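Long-range contact in TerD domain-containing protein (Streptomyces coelicolor A3, PDB 2QZ7), which is of unknown function but belongs to the TerD family named for tellurite resistance, and binds sodium ions in the crystal: residues P71-I75 with D98-P102. Sequence-based numbering, arbitrary orientation.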
# COMPACT_ATOMS: atom_id res chain seq x y z
N PRO A 71 -14.25 4.74 5.10
CA PRO A 71 -15.53 5.20 5.65
C PRO A 71 -16.63 4.13 5.64
O PRO A 71 -17.65 4.30 6.29
CB PRO A 71 -15.92 6.38 4.73
CG PRO A 71 -15.20 6.17 3.47
CD PRO A 71 -13.92 5.41 3.83
N ASP A 72 -16.38 3.04 4.93
CA ASP A 72 -17.40 2.05 4.65
C ASP A 72 -17.15 0.83 5.52
O ASP A 72 -17.92 -0.12 5.49
CB ASP A 72 -17.37 1.68 3.15
CG ASP A 72 -15.95 1.33 2.66
OD1 ASP A 72 -15.15 0.82 3.47
OD2 ASP A 72 -15.63 1.56 1.46
N GLY A 73 -16.05 0.85 6.29
CA GLY A 73 -15.70 -0.26 7.19
C GLY A 73 -15.18 -1.53 6.52
O GLY A 73 -15.08 -2.57 7.14
N THR A 74 -14.83 -1.45 5.25
CA THR A 74 -14.48 -2.66 4.50
C THR A 74 -13.01 -2.99 4.54
O THR A 74 -12.61 -4.06 4.07
CB THR A 74 -14.86 -2.52 3.03
OG1 THR A 74 -14.13 -1.41 2.49
CG2 THR A 74 -16.36 -2.29 2.91
N ILE A 75 -12.21 -2.03 5.05
CA ILE A 75 -10.77 -2.17 5.20
C ILE A 75 -10.34 -1.91 6.67
O ILE A 75 -10.83 -0.96 7.30
CB ILE A 75 -10.03 -1.24 4.22
CG1 ILE A 75 -10.54 -1.53 2.80
CG2 ILE A 75 -8.50 -1.45 4.30
CD1 ILE A 75 -10.27 -0.44 1.74
N ASP A 98 -15.01 -7.91 -1.59
CA ASP A 98 -16.37 -8.31 -1.96
C ASP A 98 -17.44 -7.43 -1.31
O ASP A 98 -18.56 -7.41 -1.76
CB ASP A 98 -16.59 -9.80 -1.67
CG ASP A 98 -16.48 -10.16 -0.18
OD1 ASP A 98 -17.11 -11.17 0.19
OD2 ASP A 98 -15.75 -9.50 0.62
N ARG A 99 -17.05 -6.66 -0.30
CA ARG A 99 -17.98 -5.80 0.44
C ARG A 99 -17.93 -4.32 0.04
O ARG A 99 -18.70 -3.51 0.56
CB ARG A 99 -17.74 -5.95 1.94
CG ARG A 99 -18.19 -7.32 2.48
CD ARG A 99 -17.84 -7.47 3.96
NE ARG A 99 -18.14 -6.23 4.69
CZ ARG A 99 -17.38 -5.69 5.64
NH1 ARG A 99 -17.78 -4.56 6.23
NH2 ARG A 99 -16.22 -6.26 6.00
N LEU A 100 -17.04 -3.98 -0.89
CA LEU A 100 -16.98 -2.64 -1.48
C LEU A 100 -18.18 -2.37 -2.37
O LEU A 100 -18.62 -3.24 -3.13
CB LEU A 100 -15.72 -2.49 -2.33
CG LEU A 100 -14.39 -2.50 -1.56
CD1 LEU A 100 -13.18 -2.63 -2.50
CD2 LEU A 100 -14.28 -1.22 -0.75
N SER A 101 -18.68 -1.13 -2.27
CA SER A 101 -19.74 -0.58 -3.15
C SER A 101 -19.45 -0.93 -4.60
O SER A 101 -18.30 -0.89 -5.01
CB SER A 101 -19.74 0.95 -3.02
OG SER A 101 -20.50 1.56 -4.06
N PRO A 102 -20.50 -1.26 -5.41
CA PRO A 102 -20.29 -1.48 -6.84
C PRO A 102 -19.69 -0.25 -7.52
O PRO A 102 -18.94 -0.37 -8.50
CB PRO A 102 -21.72 -1.75 -7.37
CG PRO A 102 -22.42 -2.32 -6.18
CD PRO A 102 -21.91 -1.47 -5.04
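An Asx turn spanning Asp72 to Thr74 faces the loop that leaves strand 91-95, and Thr74 is the residue that meets both Arg99 and Leu100. The methyl Thr74 CG2 lies 3.5 Å from the backbone Arg99 O and also sits over one face of the Arg99 guanidinium, displaced from the centre of the group toward its periphery. The hydroxyl Thr74 OG1 abuts the methyl Leu100 CD2 at 3.2 Å, a close contact between side chains that run nearly at right angles. Held between the backbone N and the carbonyl carbon (Thr74 chi1 61°), Thr74 OG1 donates to Asp72 OD1 over 2.6 Å, arriving from above the carboxylate plane. Thr74 N closes the turn on the same oxygen, 2.9 Å from Asp72 OD1 and on the same face, with a fairly straight N-H...O angle of 160°. Ser70 OG also bonds to Asp72 OD1; with the bond from Asp72 OD2 to Tyr62 OH, these contacts should hold the carboxylate's rotation. Asp72 OD2 passes 3.8 Å from Leu100 CD2. The segments lead into strands 75-77 and 104-113, which belong to different antiparallel sheets, and Tyr62 of strand 62-64 packs against both Thr74 and Leu100. The exposed Arg99 chain bends at chi3 (43°), bringing the guanidinium back over the turn. There Arg99 NH1 makes a weak, bent hydrogen bond of 3.5 Å to Gly73 O, while Gly73 itself takes a positive phi between the two bonded residues of the turn.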